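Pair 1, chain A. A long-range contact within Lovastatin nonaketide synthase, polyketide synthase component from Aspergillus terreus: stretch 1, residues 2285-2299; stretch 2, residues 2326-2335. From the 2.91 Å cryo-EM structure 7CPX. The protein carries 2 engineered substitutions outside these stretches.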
# COMPACT_ATOMS: atom_id res chain seq x y z
N PRO A 2285 38.14 58.01 -14.87
CA PRO A 2285 36.95 58.65 -14.30
C PRO A 2285 36.09 57.63 -13.56
O PRO A 2285 36.05 56.45 -13.91
CB PRO A 2285 36.22 59.21 -15.53
CG PRO A 2285 36.64 58.31 -16.64
CD PRO A 2285 38.05 57.89 -16.33
N LEU A 2286 35.40 58.10 -12.53
CA LEU A 2286 34.56 57.22 -11.74
C LEU A 2286 33.39 56.72 -12.58
O LEU A 2286 32.69 57.50 -13.22
CB LEU A 2286 34.03 57.95 -10.50
CG LEU A 2286 35.07 58.47 -9.51
CD1 LEU A 2286 34.39 58.98 -8.25
CD2 LEU A 2286 36.07 57.39 -9.16
N ASP A 2287 33.20 55.40 -12.58
CA ASP A 2287 32.01 54.84 -13.21
C ASP A 2287 30.74 55.32 -12.51
O ASP A 2287 29.69 55.46 -13.15
CB ASP A 2287 32.07 53.32 -13.20
CG ASP A 2287 33.32 52.78 -13.87
OD1 ASP A 2287 33.83 53.45 -14.79
OD2 ASP A 2287 33.79 51.69 -13.48
N PHE A 2288 30.83 55.58 -11.21
CA PHE A 2288 29.69 56.06 -10.44
C PHE A 2288 30.20 56.79 -9.21
O PHE A 2288 31.27 56.49 -8.69
CB PHE A 2288 28.77 54.91 -10.03
CG PHE A 2288 29.45 53.88 -9.16
CD1 PHE A 2288 29.56 54.08 -7.79
CD2 PHE A 2288 29.97 52.72 -9.70
CE1 PHE A 2288 30.17 53.15 -6.99
CE2 PHE A 2288 30.59 51.79 -8.90
CZ PHE A 2288 30.69 52.00 -7.54
N PHE A 2289 29.41 57.77 -8.76
CA PHE A 2289 29.61 58.44 -7.48
C PHE A 2289 28.25 58.42 -6.79
O PHE A 2289 27.47 59.37 -6.89
CB PHE A 2289 30.16 59.86 -7.67
CG PHE A 2289 30.78 60.44 -6.43
CD1 PHE A 2289 30.32 60.10 -5.17
CD2 PHE A 2289 31.83 61.34 -6.53
CE1 PHE A 2289 30.90 60.65 -4.03
CE2 PHE A 2289 32.41 61.89 -5.40
CZ PHE A 2289 31.94 61.54 -4.15
N VAL A 2290 27.97 57.34 -6.08
CA VAL A 2290 26.69 57.15 -5.41
C VAL A 2290 26.80 57.71 -4.00
O VAL A 2290 27.62 57.25 -3.20
CB VAL A 2290 26.29 55.67 -5.38
CG1 VAL A 2290 24.97 55.50 -4.67
CG2 VAL A 2290 26.21 55.11 -6.79
N MET A 2291 25.98 58.70 -3.70
CA MET A 2291 25.93 59.32 -2.39
C MET A 2291 24.66 58.86 -1.69
O MET A 2291 23.55 59.12 -2.17
CB MET A 2291 25.98 60.85 -2.51
CG MET A 2291 27.39 61.40 -2.59
SD MET A 2291 27.47 62.97 -3.47
CE MET A 2291 27.40 62.40 -5.17
N PHE A 2292 24.82 58.19 -0.55
CA PHE A 2292 23.71 57.54 0.15
C PHE A 2292 22.91 58.60 0.88
O PHE A 2292 23.20 58.97 2.02
CB PHE A 2292 24.24 56.48 1.10
CG PHE A 2292 24.61 55.19 0.43
CD1 PHE A 2292 25.47 55.19 -0.66
CD2 PHE A 2292 24.12 53.99 0.90
CE1 PHE A 2292 25.81 54.00 -1.27
CE2 PHE A 2292 24.46 52.80 0.28
CZ PHE A 2292 25.31 52.81 -0.80
N SER A 2293 21.86 59.09 0.22
CA SER A 2293 20.93 60.01 0.84
C SER A 2293 19.82 59.24 1.54
O SER A 2293 19.56 58.07 1.26
CB SER A 2293 20.34 60.96 -0.20
OG SER A 2293 21.34 61.74 -0.82
N SER A 2294 19.16 59.92 2.47
CA SER A 2294 18.01 59.37 3.16
C SER A 2294 16.73 59.94 2.56
O SER A 2294 16.71 61.06 2.06
CB SER A 2294 18.07 59.67 4.66
OG SER A 2294 16.86 59.30 5.30
N ILE A 2295 15.66 59.15 2.62
CA ILE A 2295 14.39 59.58 2.06
C ILE A 2295 13.91 60.86 2.73
O ILE A 2295 13.10 61.59 2.16
CB ILE A 2295 13.34 58.46 2.17
CG1 ILE A 2295 12.11 58.80 1.33
CG2 ILE A 2295 12.93 58.26 3.62
CD1 ILE A 2295 12.42 59.04 -0.13
N VAL A 2296 14.40 61.14 3.95
CA VAL A 2296 14.11 62.41 4.58
C VAL A 2296 14.66 63.56 3.76
O VAL A 2296 14.16 64.68 3.83
CB VAL A 2296 14.68 62.44 6.01
CG1 VAL A 2296 14.24 61.21 6.78
CG2 VAL A 2296 16.19 62.53 5.97
N ALA A 2297 15.70 63.30 2.96
CA ALA A 2297 16.21 64.33 2.06
C ALA A 2297 15.17 64.73 1.03
O ALA A 2297 15.19 65.85 0.52
CB ALA A 2297 17.48 63.85 1.37
N VAL A 2298 14.25 63.82 0.70
CA VAL A 2298 13.23 64.10 -0.30
C VAL A 2298 11.95 64.63 0.32
O VAL A 2298 11.18 65.32 -0.36
CB VAL A 2298 12.95 62.83 -1.13
CG1 VAL A 2298 11.87 63.09 -2.16
CG2 VAL A 2298 14.22 62.34 -1.78
N MET A 2299 11.69 64.33 1.59
CA MET A 2299 10.47 64.74 2.25
C MET A 2299 10.70 65.43 3.59
O MET A 2299 9.75 66.03 4.12
CB MET A 2299 9.55 63.53 2.48
CG MET A 2299 9.34 62.68 1.24
SD MET A 2299 8.17 61.33 1.51
CE MET A 2299 8.91 60.50 2.92
N LEU A 2326 30.55 64.09 -15.17
CA LEU A 2326 31.11 63.07 -14.30
C LEU A 2326 30.00 62.18 -13.76
O LEU A 2326 28.93 62.68 -13.38
CB LEU A 2326 31.87 63.71 -13.14
CG LEU A 2326 33.06 64.59 -13.52
CD1 LEU A 2326 33.32 65.62 -12.43
CD2 LEU A 2326 34.30 63.75 -13.77
N ALA A 2327 30.25 60.88 -13.73
CA ALA A 2327 29.25 59.95 -13.22
C ALA A 2327 28.94 60.25 -11.76
O ALA A 2327 29.84 60.48 -10.95
CB ALA A 2327 29.75 58.51 -13.36
N ALA A 2328 27.65 60.25 -11.43
CA ALA A 2328 27.21 60.49 -10.06
C ALA A 2328 25.73 60.18 -9.98
O ALA A 2328 25.03 60.11 -10.99
CB ALA A 2328 27.49 61.93 -9.63
N SER A 2329 25.26 60.00 -8.75
CA SER A 2329 23.85 59.71 -8.48
C SER A 2329 23.67 59.67 -6.97
O SER A 2329 24.64 59.62 -6.21
CB SER A 2329 23.41 58.39 -9.12
OG SER A 2329 24.21 57.32 -8.66
N THR A 2330 22.41 59.70 -6.55
CA THR A 2330 22.05 59.59 -5.15
C THR A 2330 20.90 58.60 -5.00
O THR A 2330 20.08 58.44 -5.90
CB THR A 2330 21.64 60.94 -4.55
OG1 THR A 2330 20.63 61.54 -5.37
CG2 THR A 2330 22.83 61.86 -4.46
N ILE A 2331 20.87 57.95 -3.85
CA ILE A 2331 19.81 57.01 -3.50
C ILE A 2331 19.18 57.52 -2.21
O ILE A 2331 19.84 57.56 -1.16
CB ILE A 2331 20.34 55.58 -3.34
CG1 ILE A 2331 21.54 55.54 -2.39
CG2 ILE A 2331 20.74 55.03 -4.68
CD1 ILE A 2331 22.17 54.17 -2.25
N ASP A 2332 17.91 57.92 -2.28
CA ASP A 2332 17.20 58.42 -1.11
C ASP A 2332 16.60 57.22 -0.40
O ASP A 2332 15.45 56.83 -0.60
CB ASP A 2332 16.14 59.44 -1.52
CG ASP A 2332 16.67 60.46 -2.51
OD1 ASP A 2332 16.75 60.14 -3.71
OD2 ASP A 2332 17.03 61.57 -2.08
N ILE A 2333 17.42 56.62 0.46
CA ILE A 2333 17.07 55.35 1.09
C ILE A 2333 16.08 55.59 2.21
O ILE A 2333 16.12 56.60 2.91
CB ILE A 2333 18.34 54.65 1.61
CG1 ILE A 2333 19.38 54.50 0.50
CG2 ILE A 2333 17.99 53.29 2.17
CD1 ILE A 2333 20.79 54.37 1.02
N GLY A 2334 15.17 54.63 2.39
CA GLY A 2334 14.28 54.64 3.52
C GLY A 2334 14.94 54.03 4.74
O GLY A 2334 16.14 54.22 4.95
N ALA A 2335 14.18 53.30 5.54
CA ALA A 2335 14.70 52.66 6.74
C ALA A 2335 15.25 51.29 6.36
O ALA A 2335 14.49 50.39 5.99
CB ALA A 2335 13.61 52.54 7.80

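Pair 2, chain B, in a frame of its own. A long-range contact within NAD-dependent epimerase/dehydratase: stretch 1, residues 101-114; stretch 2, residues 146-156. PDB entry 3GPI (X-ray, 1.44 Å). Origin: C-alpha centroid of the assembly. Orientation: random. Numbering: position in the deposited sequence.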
# COMPACT_ATOMS: atom_id res chain seq x y z
N LEU B 101 8.24 -2.92 21.50
CA LEU B 101 8.08 -3.09 20.06
C LEU B 101 8.72 -4.38 19.56
O LEU B 101 9.92 -4.62 19.77
CB LEU B 101 8.69 -1.86 19.38
CG LEU B 101 8.47 -1.67 17.88
CD1 LEU B 101 6.98 -1.51 17.66
CD2 LEU B 101 9.21 -0.41 17.41
N GLN B 102 7.92 -5.22 18.90
CA GLN B 102 8.38 -6.51 18.40
C GLN B 102 8.53 -6.55 16.89
O GLN B 102 9.25 -7.39 16.35
CB GLN B 102 7.39 -7.60 18.81
CG GLN B 102 7.36 -7.85 20.32
CD GLN B 102 6.22 -8.77 20.72
OE1 GLN B 102 5.13 -8.74 20.11
NE2 GLN B 102 6.44 -9.55 21.77
N HIS B 103 7.83 -5.68 16.17
CA HIS B 103 7.89 -5.71 14.73
C HIS B 103 7.43 -4.40 14.16
O HIS B 103 6.52 -3.76 14.67
CB HIS B 103 7.03 -6.83 14.13
CG HIS B 103 7.58 -7.40 12.85
ND1 HIS B 103 8.70 -8.20 12.81
CD2 HIS B 103 7.23 -7.19 11.56
CE1 HIS B 103 8.97 -8.53 11.56
NE2 HIS B 103 8.09 -7.92 10.78
N VAL B 104 8.09 -4.00 13.07
CA VAL B 104 7.66 -2.85 12.28
C VAL B 104 7.23 -3.30 10.89
O VAL B 104 8.00 -3.94 10.19
CB VAL B 104 8.78 -1.84 12.13
CG1 VAL B 104 8.31 -0.67 11.26
CG2 VAL B 104 9.24 -1.34 13.48
N PHE B 105 6.00 -2.99 10.48
CA PHE B 105 5.56 -3.18 9.10
C PHE B 105 5.62 -1.83 8.41
O PHE B 105 4.97 -0.87 8.87
CB PHE B 105 4.14 -3.76 9.03
CG PHE B 105 4.03 -5.15 9.56
CD1 PHE B 105 4.31 -6.22 8.72
CD2 PHE B 105 3.70 -5.42 10.89
CE1 PHE B 105 4.21 -7.52 9.18
CE2 PHE B 105 3.61 -6.74 11.35
CZ PHE B 105 3.87 -7.78 10.51
N PHE B 106 6.40 -1.73 7.33
CA PHE B 106 6.58 -0.45 6.69
C PHE B 106 5.98 -0.52 5.29
O PHE B 106 6.40 -1.39 4.49
CB PHE B 106 8.08 -0.14 6.64
CG PHE B 106 8.42 1.11 5.89
CD1 PHE B 106 8.29 2.36 6.49
CD2 PHE B 106 8.88 1.03 4.58
CE1 PHE B 106 8.60 3.54 5.78
CE2 PHE B 106 9.20 2.20 3.87
CZ PHE B 106 9.06 3.44 4.45
N VAL B 107 5.06 0.39 4.99
CA VAL B 107 4.42 0.41 3.68
C VAL B 107 5.26 1.26 2.76
O VAL B 107 5.35 2.48 2.88
CB VAL B 107 2.97 0.91 3.73
CG1 VAL B 107 2.34 0.90 2.34
CG2 VAL B 107 2.13 0.08 4.72
N SER B 108 5.86 0.58 1.81
CA SER B 108 6.69 1.22 0.79
C SER B 108 5.94 1.18 -0.53
O SER B 108 4.72 0.96 -0.56
CB SER B 108 7.98 0.44 0.73
OG SER B 108 8.92 1.00 -0.20
N SER B 109 6.65 1.38 -1.64
CA SER B 109 6.05 1.44 -2.96
C SER B 109 6.88 0.69 -3.98
O SER B 109 8.11 0.76 -3.94
CB SER B 109 6.05 2.92 -3.40
OG SER B 109 5.61 3.03 -4.75
N THR B 110 6.22 0.01 -4.92
CA THR B 110 6.94 -0.59 -6.06
C THR B 110 7.55 0.46 -6.99
O THR B 110 8.28 0.07 -7.91
CB THR B 110 6.08 -1.58 -6.82
OG1 THR B 110 4.88 -0.91 -7.22
CG2 THR B 110 5.73 -2.80 -5.92
N GLY B 111 7.27 1.74 -6.76
CA GLY B 111 7.89 2.80 -7.60
C GLY B 111 9.38 2.82 -7.37
O GLY B 111 10.11 3.42 -8.17
N VAL B 112 9.90 2.17 -6.33
CA VAL B 112 11.35 2.08 -6.14
C VAL B 112 12.00 1.32 -7.26
O VAL B 112 13.21 1.53 -7.53
CB VAL B 112 11.77 1.47 -4.78
CG1 VAL B 112 11.22 2.33 -3.63
CG2 VAL B 112 11.32 0.04 -4.60
N TYR B 113 11.25 0.47 -7.95
CA TYR B 113 11.74 -0.21 -9.15
C TYR B 113 11.58 0.75 -10.30
O TYR B 113 10.56 0.73 -11.00
CB TYR B 113 10.93 -1.49 -9.42
CG TYR B 113 11.06 -2.54 -8.35
CD1 TYR B 113 12.19 -3.36 -8.29
CD2 TYR B 113 10.04 -2.76 -7.44
CE1 TYR B 113 12.29 -4.34 -7.31
CE2 TYR B 113 10.14 -3.73 -6.47
CZ TYR B 113 11.25 -4.51 -6.41
OH TYR B 113 11.34 -5.49 -5.42
N GLY B 114 12.56 1.61 -10.52
CA GLY B 114 12.45 2.59 -11.58
C GLY B 114 12.85 1.99 -12.93
O GLY B 114 12.63 2.63 -13.97
N ALA B 146 18.13 -2.58 10.99
CA ALA B 146 18.44 -2.93 12.40
C ALA B 146 17.24 -3.38 13.21
O ALA B 146 17.39 -3.78 14.37
CB ALA B 146 19.09 -1.76 13.09
N TYR B 147 16.05 -3.29 12.62
CA TYR B 147 14.81 -3.62 13.31
C TYR B 147 14.22 -4.93 12.83
O TYR B 147 14.33 -5.28 11.67
CB TYR B 147 13.78 -2.54 13.04
CG TYR B 147 14.10 -1.25 13.75
CD1 TYR B 147 15.09 -0.41 13.24
CD2 TYR B 147 13.42 -0.89 14.91
CE1 TYR B 147 15.42 0.76 13.89
CE2 TYR B 147 13.73 0.30 15.58
CZ TYR B 147 14.73 1.11 15.05
OH TYR B 147 15.03 2.29 15.70
N SER B 148 13.56 -5.67 13.71
CA SER B 148 12.69 -6.77 13.26
C SER B 148 11.56 -6.11 12.47
O SER B 148 10.80 -5.33 13.03
CB SER B 148 12.12 -7.49 14.47
OG SER B 148 11.33 -8.59 14.07
N SER B 149 11.46 -6.42 11.18
CA SER B 149 10.61 -5.61 10.29
C SER B 149 10.31 -6.32 9.00
O SER B 149 10.99 -7.22 8.59
CB SER B 149 11.30 -4.28 9.99
OG SER B 149 12.51 -4.47 9.30
N THR B 150 9.26 -5.84 8.35
CA THR B 150 8.81 -6.30 7.05
C THR B 150 8.46 -5.07 6.26
O THR B 150 7.60 -4.29 6.65
CB THR B 150 7.59 -7.17 7.18
OG1 THR B 150 7.93 -8.34 7.93
CG2 THR B 150 7.09 -7.60 5.77
N ILE B 151 9.14 -4.91 5.14
CA ILE B 151 8.84 -3.86 4.18
C ILE B 151 7.84 -4.43 3.18
O ILE B 151 7.99 -5.54 2.65
CB ILE B 151 10.13 -3.48 3.45
CG1 ILE B 151 11.09 -2.78 4.41
CG2 ILE B 151 9.83 -2.59 2.24
CD1 ILE B 151 12.49 -2.78 3.87
N LEU B 152 6.79 -3.65 2.96
CA LEU B 152 5.71 -4.04 2.05
C LEU B 152 5.71 -3.05 0.89
O LEU B 152 5.22 -1.91 1.04
CB LEU B 152 4.38 -3.97 2.80
CG LEU B 152 4.36 -4.90 4.02
CD1 LEU B 152 3.15 -4.56 4.88
CD2 LEU B 152 4.38 -6.36 3.63
N ARG B 153 6.25 -3.47 -0.27
CA ARG B 153 6.24 -2.55 -1.43
C ARG B 153 4.92 -2.72 -2.17
O ARG B 153 4.72 -3.72 -2.85
CB ARG B 153 7.41 -2.89 -2.35
CG ARG B 153 8.74 -2.44 -1.75
CD ARG B 153 9.93 -2.79 -2.64
NE ARG B 153 11.18 -2.43 -1.97
CZ ARG B 153 12.36 -2.99 -2.26
NH1 ARG B 153 12.46 -3.91 -3.20
NH2 ARG B 153 13.41 -2.62 -1.56
N PHE B 154 4.00 -1.78 -1.92
CA PHE B 154 2.67 -1.85 -2.53
C PHE B 154 2.74 -1.33 -3.97
O PHE B 154 3.42 -0.32 -4.23
CB PHE B 154 1.72 -0.92 -1.77
CG PHE B 154 1.03 -1.53 -0.58
CD1 PHE B 154 -0.34 -1.36 -0.43
CD2 PHE B 154 1.72 -2.24 0.38
CE1 PHE B 154 -1.02 -1.91 0.68
CE2 PHE B 154 1.04 -2.82 1.47
CZ PHE B 154 -0.31 -2.65 1.64
N SER B 155 2.06 -2.02 -4.89
CA SER B 155 1.81 -1.43 -6.21
C SER B 155 0.72 -0.37 -6.09
O SER B 155 0.44 0.11 -5.00
CB SER B 155 1.52 -2.54 -7.20
OG SER B 155 0.40 -3.32 -6.84
N GLY B 156 0.10 -0.00 -7.21
CA GLY B 156 -0.92 1.05 -7.16
C GLY B 156 -2.18 0.63 -6.44
O GLY B 156 -2.84 -0.32 -6.86

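Pairs 1 and 2 share one arrangement: two neighbouring parallel strands, the first of which is followed by a helical segment. Fourteen central residues superpose with an RMSD of 0.5 Å, and the strand axes cross at -31° in pair 1 and -34° in pair 2. The hydrogen-bond ladder follows the same register. Met A2291 N donates to Ser A2329 O (3.0 Å), as the matched Phe B106 N does to Thr B150 O (2.9 Å). At the far end, Ile A2295 N reaches Ile A2333 O (2.6 Å) and Thr B110 N reaches Phe B154 O (2.9 Å). The ladder is less regular in pair 1, where the bonds from Ile A2331 N to Met A2291 O (3.4 Å) and from Ser A2293 N to Ile A2331 O (2.9 Å) are weak.

One face carries Val A2290, Phe A2292, Ser A2329, Ile A2331 and Ile A2333, matched by Phe B105, Val B107, Thr B150, Leu B152 and Phe B154. At two matched positions the aromatic lies on different strands, Phe A2292 against Val B107 and Ile A2333 against Phe B154. Each pair has a CH-pi contact, but with partners that do not correspond: Ile A2331 CD1 lies over the face of Phe A2292, 3.5 Å from the ring centroid, and Val B107 CG1 lies 4.0 Å from that of Phe B154. In pair 1, Ile A2333 CD1 also approaches Phe A2292 CD2 at 3.4 Å. One step earlier, Val A2290 CG1 meets Ile A2331 CD1 at 3.9 Å; the larger Phe B105 brings CD1 to 4.3 Å from Leu B152 CD1 and to 3.7 Å from Thr B150 CB.

On the face bearing Met A2291 and Thr A2330, Met A2291 CB packs 3.8 Å from Thr A2330 CG2. The corresponding Phe B106 and Ile B151 make a looser contact, CD2 to CG1 at 4.4 Å. Next come the matched serines Ser A2293 and Ser B108, beside partners of opposite charge. Asp A2332 is short, and its OD2 ends 2.9 Å from Val A2298 CG2, a tight approach without a hydrogen bond. Arg B153 extends farther: Val B112 CG2 lies over one face of its guanidinium, and Arg B153 NH1 donates to Tyr B113 OH (2.9 Å).

Ser A2294 and Ser B109 both adopt chi1 t and accept a backbone proton at the turn, weakly from Val A2296 N to Ser A2294 OG (3.4 Å) and more closely from Gly B111 N to Ser B109 OG (2.9 Å).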